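Local structure of extracellular solute-binding protein family 1 (Alicyclobacillus acidocaldarius subsp. acidocaldarius, 4OVJ) at residues Lys50-Ile55 with Ala310-Asn315; Asn103-Lys108 with Ser122-Gly127; Asp181-Gln186 with Asn223-Gly228; Pro245-Val250 with Asp255-Trp260; Leu327-Gly332 with Ala350-Glu355. The protein probably captures an extracellular solute, as in other family 1 binding proteins that deliver substrates to ABC transporters. All coordinates share one frame; numbering follows the deposited sequence. Where two conformers were deposited one is given.

The five contacts spread over a single chain with the two-lobed fold expected of a periplasmic-binding-protein relative. Contact 1 spans most of the chain, and contacts 2, 3 and 4 follow one another within its interval before contact 5 opens. Contacts 1 and 2, with centres about 20 Å apart, touch through Glu311 and the 103-108 loop. On the opposite side of the chain's centre, contacts 3 and 4 have centres about 13 Å apart, joined by a probable hydrogen bond from Leu258 N to Asp182 OD2; both reach one sulfate. Contacts 2 and 4 use different strands of the same mixed sheet. Contact 5 is the most central, its centre about 19 Å from that of contact 4 and about 25 Å from that of contact 1, consistent with a place between the lobes.

Contact 1 (Lys50-Ile55 with Ala310-Asn315)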
# COMPACT_ATOMS: atom_id res chain seq x y z
N LYS A 50 17.04 -20.24 15.86
CA LYS A 50 17.05 -21.70 15.78
C LYS A 50 17.69 -22.17 14.46
O LYS A 50 18.47 -23.13 14.44
CB LYS A 50 15.63 -22.26 15.89
CG LYS A 50 15.54 -23.75 15.63
CD LYS A 50 14.16 -24.29 15.99
CE LYS A 50 14.08 -25.79 15.78
NZ LYS A 50 12.81 -26.34 16.33
N ALA A 51 17.35 -21.50 13.37
CA ALA A 51 17.83 -21.89 12.04
C ALA A 51 19.31 -21.58 11.81
O ALA A 51 20.00 -22.30 11.08
CB ALA A 51 17.01 -21.23 10.96
N TYR A 52 19.77 -20.49 12.42
CA TYR A 52 21.14 -20.01 12.28
C TYR A 52 21.74 -19.82 13.65
O TYR A 52 21.88 -18.70 14.13
CB TYR A 52 21.12 -18.69 11.50
CG TYR A 52 20.71 -18.92 10.08
CD1 TYR A 52 21.63 -19.31 9.12
CD2 TYR A 52 19.38 -18.80 9.70
CE1 TYR A 52 21.26 -19.55 7.81
CE2 TYR A 52 18.99 -19.03 8.39
CZ TYR A 52 19.93 -19.41 7.45
OH TYR A 52 19.57 -19.64 6.15
N PRO A 53 22.10 -20.93 14.31
CA PRO A 53 22.54 -20.84 15.71
C PRO A 53 23.91 -20.21 15.93
O PRO A 53 24.28 -19.97 17.07
CB PRO A 53 22.54 -22.30 16.16
CG PRO A 53 22.74 -23.09 14.91
CD PRO A 53 22.01 -22.32 13.84
N ASN A 54 24.65 -19.89 14.88
CA ASN A 54 25.88 -19.10 15.06
C ASN A 54 25.68 -17.59 14.87
O ASN A 54 26.64 -16.83 14.75
CB ASN A 54 26.97 -19.60 14.14
CG ASN A 54 26.56 -19.61 12.70
OD1 ASN A 54 25.36 -19.61 12.37
ND2 ASN A 54 27.54 -19.64 11.82
N ILE A 55 24.42 -17.15 14.87
CA ILE A 55 24.11 -15.73 14.81
C ILE A 55 23.10 -15.42 15.90
O ILE A 55 21.96 -15.89 15.87
CB ILE A 55 23.55 -15.32 13.43
CG1 ILE A 55 24.55 -15.70 12.32
CG2 ILE A 55 23.28 -13.81 13.39
CD1 ILE A 55 24.00 -15.60 10.89
N ALA A 310 24.30 -10.09 8.29
CA ALA A 310 23.17 -9.16 8.19
C ALA A 310 22.32 -9.48 6.95
O ALA A 310 21.09 -9.51 7.03
CB ALA A 310 23.66 -7.72 8.15
N GLU A 311 22.99 -9.73 5.83
CA GLU A 311 22.31 -10.12 4.60
C GLU A 311 21.55 -11.44 4.80
O GLU A 311 20.42 -11.57 4.36
CB GLU A 311 23.29 -10.28 3.44
CG GLU A 311 23.95 -9.01 2.92
CD GLU A 311 25.03 -9.31 1.87
OE1 GLU A 311 25.00 -10.39 1.22
OE2 GLU A 311 25.92 -8.47 1.67
N LEU A 312 22.18 -12.40 5.46
CA LEU A 312 21.54 -13.68 5.74
C LEU A 312 20.28 -13.50 6.59
O LEU A 312 19.25 -14.15 6.34
CB LEU A 312 22.56 -14.59 6.41
CG LEU A 312 22.20 -16.06 6.63
CD1 LEU A 312 23.45 -16.84 6.99
CD2 LEU A 312 21.15 -16.11 7.72
N PHE A 313 20.33 -12.61 7.57
CA PHE A 313 19.16 -12.32 8.40
C PHE A 313 18.04 -11.66 7.60
O PHE A 313 16.88 -12.07 7.67
CB PHE A 313 19.57 -11.45 9.59
CG PHE A 313 18.43 -11.11 10.51
CD1 PHE A 313 17.76 -12.11 11.21
CD2 PHE A 313 18.03 -9.81 10.68
CE1 PHE A 313 16.71 -11.79 12.05
CE2 PHE A 313 16.99 -9.48 11.52
CZ PHE A 313 16.33 -10.47 12.22
N VAL A 314 18.38 -10.64 6.83
CA VAL A 314 17.38 -9.98 5.99
C VAL A 314 16.78 -10.97 4.99
O VAL A 314 15.56 -11.01 4.79
CB VAL A 314 17.98 -8.74 5.29
CG1 VAL A 314 17.04 -8.20 4.22
CG2 VAL A 314 18.24 -7.66 6.33
N ASN A 315 17.61 -11.81 4.40
CA ASN A 315 17.12 -12.80 3.47
C ASN A 315 16.15 -13.77 4.11
O ASN A 315 15.16 -14.15 3.47
CB ASN A 315 18.26 -13.59 2.84
CG ASN A 315 17.77 -14.47 1.73
OD1 ASN A 315 17.25 -13.99 0.72
ND2 ASN A 315 17.88 -15.78 1.93
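Leu312 drives one methyl squarely onto the ring of Tyr52. Its CD2 stands 3.3 Å from the centroid of the Tyr52 ring and only 8° off the ring normal, a CH-pi contact over the face. The closest ring atom is CE1, 3.4 Å from Leu312 CD2, and the second methyl, CD1, sits 3.6 Å from the same Tyr52 CE1. Leu312 was modelled in two conformers, so this fit applies to the one described. Its CG lies anti to the backbone N (chi1 -172°), which carries both methyls off helix 307-319 toward the ring. Tyr52 is the first residue to leave the helical path after helix 35-51, and a type I beta turn from Tyr52 to Ile55, closed by Ile55 N to Tyr52 O at 3.1 Å, leads into strand 55-61. Helix 35-51 connects the parallel, paired strands 25-31 and 55-61, a beta-alpha-beta unit. Packing is looser at the buried end, where Ile55 CD1 only grazes Leu312 CD1 at 4.1 Å. There Phe48 also touches both Ile55 and Leu312. On the solvent side, Tyr52 and Leu312 both remain partly exposed.

Contact 2 (Asn103-Lys108 with Ser122-Gly127)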
# COMPACT_ATOMS: atom_id res chain seq x y z
N ASN A 103 24.52 -0.38 0.77
CA ASN A 103 24.01 -0.62 -0.57
C ASN A 103 23.86 -2.12 -0.78
O ASN A 103 24.84 -2.87 -0.76
CB ASN A 103 24.94 -0.01 -1.63
CG ASN A 103 24.36 -0.05 -3.03
OD1 ASN A 103 23.33 -0.66 -3.29
ND2 ASN A 103 25.04 0.60 -3.95
N LEU A 104 22.61 -2.55 -0.94
CA LEU A 104 22.24 -3.95 -1.06
C LEU A 104 22.20 -4.44 -2.50
O LEU A 104 21.95 -5.62 -2.74
CB LEU A 104 20.86 -4.18 -0.40
CG LEU A 104 20.69 -3.64 1.02
CD1 LEU A 104 19.26 -3.86 1.50
CD2 LEU A 104 21.71 -4.24 1.97
N LYS A 105 22.45 -3.55 -3.45
CA LYS A 105 22.40 -3.93 -4.86
C LYS A 105 23.40 -5.04 -5.12
O LYS A 105 24.58 -4.94 -4.77
CB LYS A 105 22.68 -2.73 -5.78
CG LYS A 105 22.55 -3.03 -7.28
CD LYS A 105 23.01 -1.83 -8.09
CE LYS A 105 23.28 -2.18 -9.54
NZ LYS A 105 22.02 -2.27 -10.32
N GLY A 106 22.90 -6.13 -5.68
CA GLY A 106 23.74 -7.28 -6.00
C GLY A 106 24.29 -8.04 -4.81
O GLY A 106 25.24 -8.82 -4.96
N ALA A 107 23.71 -7.84 -3.63
CA ALA A 107 24.17 -8.50 -2.41
C ALA A 107 24.13 -10.00 -2.63
O ALA A 107 23.11 -10.53 -3.04
CB ALA A 107 23.30 -8.13 -1.22
N LYS A 108 25.24 -10.67 -2.36
CA LYS A 108 25.33 -12.11 -2.60
C LYS A 108 24.33 -12.93 -1.77
O LYS A 108 23.82 -13.95 -2.23
CB LYS A 108 26.77 -12.60 -2.33
CG LYS A 108 26.93 -14.12 -2.20
CD LYS A 108 26.43 -14.86 -3.43
CE LYS A 108 25.73 -16.18 -3.10
NZ LYS A 108 24.69 -16.51 -4.12
N SER A 122 11.33 0.93 -5.20
CA SER A 122 10.97 1.80 -4.06
C SER A 122 12.10 1.94 -3.02
O SER A 122 12.11 2.89 -2.26
CB SER A 122 9.66 1.34 -3.40
OG SER A 122 9.81 0.12 -2.71
N GLY A 123 13.04 1.00 -3.00
CA GLY A 123 14.17 1.05 -2.07
C GLY A 123 15.41 1.70 -2.66
O GLY A 123 16.44 1.78 -1.99
N TYR A 124 15.33 2.16 -3.92
CA TYR A 124 16.47 2.77 -4.60
C TYR A 124 16.57 4.26 -4.31
O TYR A 124 15.56 4.98 -4.27
CB TYR A 124 16.42 2.54 -6.12
CG TYR A 124 17.11 1.29 -6.60
CD1 TYR A 124 16.50 0.05 -6.50
CD2 TYR A 124 18.39 1.35 -7.16
CE1 TYR A 124 17.13 -1.09 -6.95
CE2 TYR A 124 19.03 0.21 -7.61
CZ TYR A 124 18.39 -1.01 -7.50
OH TYR A 124 19.02 -2.15 -7.94
N ILE A 125 17.79 4.71 -4.07
CA ILE A 125 18.10 6.13 -3.97
C ILE A 125 19.37 6.33 -4.81
O ILE A 125 20.37 5.65 -4.59
CB ILE A 125 18.36 6.55 -2.50
CG1 ILE A 125 17.15 6.27 -1.59
CG2 ILE A 125 18.74 8.03 -2.42
CD1 ILE A 125 15.95 7.17 -1.84
N ASP A 126 19.31 7.22 -5.80
CA ASP A 126 20.49 7.53 -6.63
C ASP A 126 21.32 6.30 -7.04
O ASP A 126 22.54 6.27 -6.86
CB ASP A 126 21.40 8.51 -5.89
CG ASP A 126 20.73 9.83 -5.59
OD1 ASP A 126 19.79 10.21 -6.32
OD2 ASP A 126 21.15 10.50 -4.62
N GLY A 127 20.64 5.29 -7.58
CA GLY A 127 21.31 4.12 -8.15
C GLY A 127 21.70 3.01 -7.19
O GLY A 127 22.11 1.93 -7.63
O HOH W 1 24.59 0.95 -6.77
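A type II beta turn from Leu104 to Ala107 holds Lys105 against Tyr124 and Gly127 of a beta hairpin, in which short strand 124-125 runs antiparallel to strand 128-144. The turn is closed by Ala107 N to Leu104 O at 3.0 Å, and Gly106 occupies its third position with positive phi (68°). Lys105 stands at the second position. Its CG lies anti to the backbone N (chi1 -176°), and the chain runs out extended until it bends at the last torsion, crossing the Tyr124 side chain at about a right angle. The lysine methylenes do the touching: CG of Lys105 is 3.7 Å from Tyr124 OH, while its CD lies 3.9 Å from Gly127 O. No direct hydrogen bond joins the two segments, and with Lys105 and Gly127 exposed this is a surface contact. Just before the turn, Asn103 makes an Asx turn in which Lys105 N donates to Asn103 OD1 at 3.0 Å, from well above the carbonyl plane. The same OD1 also accepts from Leu129 N in the hairpin's second strand, so two backbone N-H groups grip this oxygen. A water bridges the segments, accepting from Asn103 ND2 at 2.9 Å and donating to Gly127 O at 2.8 Å.

Contact 3 (Asp181-Gln186 with Asn223-Gly228); sequences DDESWQ and NLRKEG. With SO4 (sulfate ion), chain B.
A salt-bridge network centred on Arg225, in the last turn of helix 211-226, ties that helix end to Asp181 and Glu183 in the loop leading into helix 185-194. One guanidinium nitrogen serves both acids. NH1 of Arg225 donates to Asp181 OD2 at 2.8 Å with an N-H...O angle of 147°, meeting the oxygen on its syn side but tilted from the carboxylate plane. The bond from Arg225 NH1 to Glu183 OE1, 2.9 Å long, is weak because it is bent to 122°. Both carboxylates lie almost coplanar with the guanidinium and approach its edge. A bend at the arginine's third torsion (chi3 -61°) turns the group toward them. A water bridges Glu183 and Arg225, donating to Glu183 OE2 at 2.8 Å and accepting from Arg225 NH2 at 2.9 Å. Gln392 adds weak hydrogen bonds to Asp181 OD2 and Glu183 OE1. Further along, Ser184 OG caps Thr187 N and lies 2.9 Å from O4 of a sulfate, probably from the crystallisation liquor, that is hydrogen-bonded by Tyr139 OH and Trp260 NE1. The network thus joins the loop before an N-capped helix to the last turn of a helix that ends in a Schellman motif at Gly228.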
# COMPACT_ATOMS: atom_id res chain seq x y z
N ASP A 181 -18.91 5.33 -3.48
CA ASP A 181 -18.33 6.47 -4.18
C ASP A 181 -16.90 6.57 -3.66
O ASP A 181 -16.65 7.15 -2.61
CB ASP A 181 -19.15 7.73 -3.91
CG ASP A 181 -18.66 8.93 -4.68
OD1 ASP A 181 -17.50 8.89 -5.18
OD2 ASP A 181 -19.43 9.93 -4.78
N ASP A 182 -15.97 5.98 -4.41
CA ASP A 182 -14.61 5.73 -3.93
C ASP A 182 -13.65 6.84 -4.34
O ASP A 182 -12.59 6.60 -4.93
CB ASP A 182 -14.15 4.35 -4.38
CG ASP A 182 -14.86 3.25 -3.64
OD1 ASP A 182 -14.92 3.34 -2.40
OD2 ASP A 182 -15.36 2.29 -4.27
N GLU A 183 -14.05 8.06 -4.03
CA GLU A 183 -13.22 9.22 -4.26
C GLU A 183 -12.42 9.58 -3.00
O GLU A 183 -12.98 9.80 -1.93
CB GLU A 183 -14.05 10.41 -4.68
CG GLU A 183 -14.64 10.27 -6.08
CD GLU A 183 -15.65 11.36 -6.37
OE1 GLU A 183 -16.84 11.17 -6.03
OE2 GLU A 183 -15.26 12.40 -6.94
N SER A 184 -11.13 9.67 -3.19
CA SER A 184 -10.19 10.04 -2.15
C SER A 184 -8.95 10.53 -2.84
O SER A 184 -8.74 10.29 -4.04
CB SER A 184 -9.84 8.83 -1.27
OG SER A 184 -9.06 7.87 -1.98
N TRP A 185 -8.10 11.19 -2.08
CA TRP A 185 -6.84 11.70 -2.62
C TRP A 185 -6.02 10.58 -3.24
O TRP A 185 -5.47 10.74 -4.33
CB TRP A 185 -6.10 12.38 -1.49
CG TRP A 185 -4.81 13.07 -1.76
CD1 TRP A 185 -3.67 12.92 -1.05
CD2 TRP A 185 -4.54 14.09 -2.74
NE1 TRP A 185 -2.70 13.76 -1.52
CE2 TRP A 185 -3.20 14.50 -2.55
CE3 TRP A 185 -5.29 14.69 -3.75
CZ2 TRP A 185 -2.58 15.47 -3.35
CZ3 TRP A 185 -4.69 15.67 -4.53
CH2 TRP A 185 -3.35 16.05 -4.33
N GLN A 186 -5.95 9.43 -2.57
CA GLN A 186 -5.13 8.36 -3.12
C GLN A 186 -5.79 7.63 -4.30
O GLN A 186 -5.08 7.20 -5.22
CB GLN A 186 -4.65 7.40 -2.01
CG GLN A 186 -3.74 8.06 -0.97
CD GLN A 186 -2.47 8.67 -1.56
OE1 GLN A 186 -1.96 8.23 -2.59
NE2 GLN A 186 -1.94 9.70 -0.90
N ASN A 223 -21.24 11.40 -12.58
CA ASN A 223 -22.18 10.73 -13.48
C ASN A 223 -22.76 9.48 -12.83
O ASN A 223 -23.97 9.22 -12.94
CB ASN A 223 -21.55 10.45 -14.83
CG ASN A 223 -21.40 11.70 -15.69
OD1 ASN A 223 -22.10 12.70 -15.50
ND2 ASN A 223 -20.49 11.65 -16.63
N LEU A 224 -21.94 8.73 -12.11
CA LEU A 224 -22.43 7.54 -11.41
C LEU A 224 -23.42 7.93 -10.29
O LEU A 224 -24.41 7.24 -10.08
CB LEU A 224 -21.27 6.73 -10.84
CG LEU A 224 -20.32 6.09 -11.85
CD1 LEU A 224 -19.13 5.49 -11.14
CD2 LEU A 224 -21.06 5.05 -12.67
N ARG A 225 -23.15 9.02 -9.60
CA ARG A 225 -24.08 9.51 -8.57
C ARG A 225 -25.43 9.89 -9.18
O ARG A 225 -26.48 9.53 -8.65
CB ARG A 225 -23.52 10.72 -7.83
CG ARG A 225 -22.49 10.38 -6.78
CD ARG A 225 -22.26 11.53 -5.83
NE ARG A 225 -21.77 12.72 -6.49
CZ ARG A 225 -20.51 12.94 -6.86
NH1 ARG A 225 -19.56 12.04 -6.66
NH2 ARG A 225 -20.20 14.08 -7.46
N LYS A 226 -25.38 10.64 -10.28
CA LYS A 226 -26.57 11.11 -11.00
C LYS A 226 -27.50 9.95 -11.37
O LYS A 226 -28.73 10.08 -11.29
CB LYS A 226 -26.15 11.87 -12.27
CG LYS A 226 -27.28 12.29 -13.19
CD LYS A 226 -26.83 13.31 -14.24
CE LYS A 226 -25.92 12.68 -15.29
NZ LYS A 226 -25.63 13.58 -16.44
N GLU A 227 -26.91 8.83 -11.76
CA GLU A 227 -27.64 7.64 -12.17
C GLU A 227 -28.04 6.74 -10.98
O GLU A 227 -28.70 5.72 -11.18
CB GLU A 227 -26.80 6.80 -13.14
CG GLU A 227 -26.12 7.57 -14.27
CD GLU A 227 -26.77 7.40 -15.62
OE1 GLU A 227 -27.92 6.89 -15.71
OE2 GLU A 227 -26.12 7.79 -16.62
N GLY A 228 -27.63 7.10 -9.76
CA GLY A 228 -28.00 6.34 -8.57
C GLY A 228 -27.22 5.05 -8.38
O GLY A 228 -27.60 4.19 -7.60
S SO4 B . -7.80 5.57 0.51
O1 SO4 B . -8.28 6.90 0.91
O2 SO4 B . -6.32 5.47 0.63
O3 SO4 B . -8.38 4.55 1.41
O4 SO4 B . -8.24 5.31 -0.88
O HOH W 2 -17.41 13.75 -8.05

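Contact 4 (Pro245-Val250 with Asp255-Trp260). With SO4 (sulfate ion), chain B.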
# COMPACT_ATOMS: atom_id res chain seq x y z
N PRO A 245 -18.62 -0.30 10.46
CA PRO A 245 -20.08 -0.46 10.31
C PRO A 245 -20.79 0.62 9.48
O PRO A 245 -21.85 0.37 8.95
CB PRO A 245 -20.58 -0.43 11.75
CG PRO A 245 -19.45 -0.94 12.55
CD PRO A 245 -18.21 -0.42 11.87
N THR A 246 -20.19 1.81 9.36
CA THR A 246 -20.75 2.88 8.53
C THR A 246 -20.49 2.74 7.02
O THR A 246 -20.98 3.54 6.24
CB THR A 246 -20.19 4.24 8.95
OG1 THR A 246 -18.77 4.23 8.85
CG2 THR A 246 -20.60 4.56 10.38
N ASP A 247 -19.70 1.74 6.64
CA ASP A 247 -19.39 1.46 5.23
C ASP A 247 -20.62 0.81 4.60
O ASP A 247 -21.09 -0.21 5.10
CB ASP A 247 -18.17 0.53 5.18
CG ASP A 247 -17.74 0.17 3.76
OD1 ASP A 247 -18.51 0.36 2.78
OD2 ASP A 247 -16.59 -0.33 3.64
N PRO A 248 -21.17 1.40 3.52
CA PRO A 248 -22.38 0.79 2.93
C PRO A 248 -22.22 -0.66 2.49
O PRO A 248 -23.21 -1.40 2.41
CB PRO A 248 -22.70 1.65 1.71
CG PRO A 248 -21.76 2.79 1.72
CD PRO A 248 -20.78 2.65 2.84
N MSE A 249 -20.99 -1.07 2.19
CA MSE A 249 -20.77 -2.47 1.84
C MSE A 249 -21.01 -3.37 3.03
O MSE A 249 -21.63 -4.43 2.91
CB MSE A 249 -19.38 -2.65 1.27
CG MSE A 249 -19.45 -3.88 0.39
SE MSE A 249 -17.80 -4.03 -0.59
CE MSE A 249 -18.29 -5.78 -1.30
N VAL A 250 -20.55 -2.94 4.21
CA VAL A 250 -20.80 -3.68 5.46
C VAL A 250 -22.29 -3.72 5.79
O VAL A 250 -22.79 -4.70 6.36
CB VAL A 250 -19.97 -3.05 6.61
CG1 VAL A 250 -20.33 -3.66 7.95
CG2 VAL A 250 -18.48 -3.22 6.33
N ASP A 255 -22.52 -3.02 -3.30
CA ASP A 255 -22.01 -4.32 -3.72
C ASP A 255 -20.54 -4.36 -4.10
O ASP A 255 -20.04 -5.40 -4.50
CB ASP A 255 -22.91 -4.89 -4.83
CG ASP A 255 -24.29 -5.32 -4.30
OD1 ASP A 255 -24.41 -5.51 -3.07
OD2 ASP A 255 -25.24 -5.46 -5.08
N ALA A 256 -19.82 -3.24 -3.94
CA ALA A 256 -18.39 -3.20 -4.27
C ALA A 256 -17.73 -1.98 -3.68
O ALA A 256 -18.37 -0.98 -3.40
CB ALA A 256 -18.16 -3.19 -5.78
N GLU A 257 -16.41 -2.06 -3.57
CA GLU A 257 -15.60 -0.97 -3.08
C GLU A 257 -14.20 -1.08 -3.67
O GLU A 257 -13.61 -2.17 -3.70
CB GLU A 257 -15.58 -1.09 -1.55
CG GLU A 257 -14.90 0.02 -0.84
CD GLU A 257 -15.20 -0.00 0.66
OE1 GLU A 257 -15.84 -0.96 1.21
OE2 GLU A 257 -14.79 0.98 1.27
N LEU A 258 -13.69 0.04 -4.18
CA LEU A 258 -12.32 0.18 -4.66
C LEU A 258 -11.52 0.65 -3.46
O LEU A 258 -11.71 1.78 -2.99
CB LEU A 258 -12.25 1.22 -5.78
CG LEU A 258 -10.85 1.71 -6.16
CD1 LEU A 258 -10.04 0.55 -6.70
CD2 LEU A 258 -10.93 2.85 -7.16
N THR A 259 -10.66 -0.21 -2.94
CA THR A 259 -9.90 0.13 -1.74
C THR A 259 -8.65 -0.73 -1.66
O THR A 259 -8.36 -1.50 -2.59
CB THR A 259 -10.75 -0.06 -0.48
OG1 THR A 259 -10.03 0.42 0.67
CG2 THR A 259 -11.12 -1.52 -0.30
N TRP A 260 -7.91 -0.61 -0.57
CA TRP A 260 -6.72 -1.43 -0.40
C TRP A 260 -7.08 -2.89 -0.21
O TRP A 260 -8.02 -3.23 0.53
CB TRP A 260 -5.89 -0.92 0.77
CG TRP A 260 -5.44 0.46 0.50
CD1 TRP A 260 -6.08 1.63 0.85
CD2 TRP A 260 -4.29 0.84 -0.26
NE1 TRP A 260 -5.37 2.72 0.36
CE2 TRP A 260 -4.27 2.26 -0.31
CE3 TRP A 260 -3.27 0.12 -0.89
CZ2 TRP A 260 -3.26 2.96 -0.97
CZ3 TRP A 260 -2.26 0.83 -1.55
CH2 TRP A 260 -2.27 2.24 -1.58
S SO4 B . -7.80 5.57 0.51
O1 SO4 B . -8.28 6.90 0.91
O2 SO4 B . -6.32 5.47 0.63
O3 SO4 B . -8.38 4.55 1.41
O4 SO4 B . -8.24 5.31 -0.88
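The side chains of Asp247 and Glu257 come from opposite directions, and their carboxylates meet with planes 83° apart. Asp247 OD2 lies 2.6 Å from Glu257 OE1, close enough that the two oxygens probably share a proton. Each acid has further partners: Asp247 OD2 accepts from Ala243 N, and Glu257 OE2 is hydrogen-bonded to Thr242 OG1. Asp247 OD1 turns back on its own chain to accept from Met249 N at 2.9 Å, the donor lying well above the carboxylate plane, and it also takes a hydrogen bond from Asn180 ND2. That internal bond makes an Asx turn in the loop, which lies beside strand 256-260, itself antiparallel to strand 128-144 in the mixed sheet. Met249, present as selenomethionine, packs beside Glu257. Its chain is extended beyond CG and crosses the Glu257 side chain obliquely, laying SE 3.7 Å from Ala256 C and 3.8 Å from Glu257 CB. The terminal CE of Met249 lies 3.7 Å from Asp255 O, so the residue packs on the backbone of Asp255 and Ala256 and on Glu257 CB. Asp255 OD1 forms a salt bridge with Arg273 NH1. At the strand's far end, Trp260, stacked on Tyr139, sends NE1 to sulfate O2 at 2.9 Å; the bond is nearly straight (173°) and lies in the ring plane.

Contact 5 (Leu327-Gly332 with Ala350-Glu355); sequences LGLVRG and APEKAE
Two carboxylates are the flat groups here, and each turns its OE2 to a different methyl of Leu329. Glu355 OE2 lies 3.4 Å from Leu329 CD2, the two side chains approaching from opposite directions. Glu352 OE2 stays looser, 4.1 Å from Leu329 CD1. The more apolar meeting is between Leu329 CD2 and Glu352 CG, at 3.9 Å, where the side chains cross at a slant. Leu329 thus sits against two residues three apart, on one face of helix 350-365. Glu352 has its polar partner at the helix start: OE1 accepts from the backbone N of Ser349, the residue just before helix 350-365, which holds the acid at the first turn. Glu355 packs on Val264 and Val265 of helix 263-269. No hydrogen bond crosses the contact. Leu329 follows the end of helix 321-327, in the turn where Gly328 leaves the helical path with positive phi (59°). The place of Gly328 at the second position of a type II' beta turn, Leu327 to Val330, is typical of glycine in that turn.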
# COMPACT_ATOMS: atom_id res chain seq x y z
N LEU A 327 5.63 -14.05 10.86
CA LEU A 327 5.30 -12.64 10.56
C LEU A 327 3.84 -12.46 10.16
O LEU A 327 3.24 -11.41 10.45
CB LEU A 327 6.20 -12.11 9.44
CG LEU A 327 7.67 -11.95 9.85
CD1 LEU A 327 8.51 -11.62 8.63
CD2 LEU A 327 7.83 -10.88 10.92
N GLY A 328 3.29 -13.47 9.50
CA GLY A 328 1.91 -13.44 9.04
C GLY A 328 1.63 -12.30 8.09
O GLY A 328 2.46 -11.95 7.24
N LEU A 329 0.43 -11.72 8.24
CA LEU A 329 -0.05 -10.64 7.37
C LEU A 329 -0.10 -9.32 8.13
O LEU A 329 -0.67 -8.35 7.66
CB LEU A 329 -1.43 -10.99 6.80
CG LEU A 329 -1.41 -11.85 5.55
CD1 LEU A 329 -1.26 -13.31 5.90
CD2 LEU A 329 -2.68 -11.63 4.73
N VAL A 330 0.56 -9.27 9.28
CA VAL A 330 0.48 -8.14 10.17
C VAL A 330 0.92 -6.83 9.49
O VAL A 330 0.24 -5.81 9.58
CB VAL A 330 1.30 -8.45 11.47
CG1 VAL A 330 1.30 -7.26 12.41
CG2 VAL A 330 0.75 -9.69 12.18
N ARG A 331 2.04 -6.87 8.77
CA ARG A 331 2.56 -5.69 8.06
C ARG A 331 2.00 -5.50 6.65
O ARG A 331 2.22 -4.46 6.02
CB ARG A 331 4.07 -5.80 7.95
CG ARG A 331 4.81 -5.64 9.27
CD ARG A 331 6.27 -5.98 9.04
NE ARG A 331 7.15 -5.57 10.14
CZ ARG A 331 7.35 -6.25 11.26
NH1 ARG A 331 6.73 -7.40 11.51
NH2 ARG A 331 8.20 -5.78 12.16
N GLY A 332 1.29 -6.50 6.17
CA GLY A 332 0.79 -6.53 4.81
C GLY A 332 1.01 -7.89 4.17
O GLY A 332 1.31 -8.88 4.84
N ALA A 350 -9.35 -18.48 3.29
CA ALA A 350 -9.81 -18.23 1.93
C ALA A 350 -9.64 -16.76 1.48
O ALA A 350 -9.16 -16.51 0.38
CB ALA A 350 -11.27 -18.69 1.74
N PRO A 351 -10.03 -15.79 2.33
CA PRO A 351 -9.82 -14.40 1.90
C PRO A 351 -8.34 -14.03 1.75
O PRO A 351 -7.99 -13.27 0.84
CB PRO A 351 -10.49 -13.56 3.00
CG PRO A 351 -11.34 -14.50 3.77
CD PRO A 351 -10.85 -15.89 3.55
N GLU A 352 -7.48 -14.57 2.61
CA GLU A 352 -6.04 -14.35 2.49
C GLU A 352 -5.50 -14.94 1.18
O GLU A 352 -4.73 -14.29 0.49
CB GLU A 352 -5.29 -14.92 3.71
CG GLU A 352 -5.66 -14.19 5.00
CD GLU A 352 -5.13 -14.85 6.28
OE1 GLU A 352 -4.82 -16.05 6.28
OE2 GLU A 352 -5.04 -14.14 7.30
N LYS A 353 -5.92 -16.16 0.84
CA LYS A 353 -5.53 -16.77 -0.44
C LYS A 353 -5.92 -15.88 -1.61
O LYS A 353 -5.13 -15.67 -2.53
CB LYS A 353 -6.18 -18.15 -0.60
CG LYS A 353 -5.66 -19.22 0.35
CD LYS A 353 -6.22 -20.59 0.00
CE LYS A 353 -6.14 -21.54 1.19
NZ LYS A 353 -4.76 -21.64 1.74
N ALA A 354 -7.14 -15.34 -1.56
CA ALA A 354 -7.64 -14.46 -2.60
C ALA A 354 -6.77 -13.21 -2.73
O ALA A 354 -6.45 -12.80 -3.83
CB ALA A 354 -9.08 -14.05 -2.32
N GLU A 355 -6.39 -12.64 -1.59
CA GLU A 355 -5.49 -11.48 -1.56
C GLU A 355 -4.18 -11.80 -2.24
O GLU A 355 -3.66 -11.00 -2.99
CB GLU A 355 -5.10 -11.12 -0.14
CG GLU A 355 -5.98 -10.19 0.63
CD GLU A 355 -5.26 -9.71 1.88
OE1 GLU A 355 -4.59 -8.66 1.82
OE2 GLU A 355 -5.32 -10.42 2.89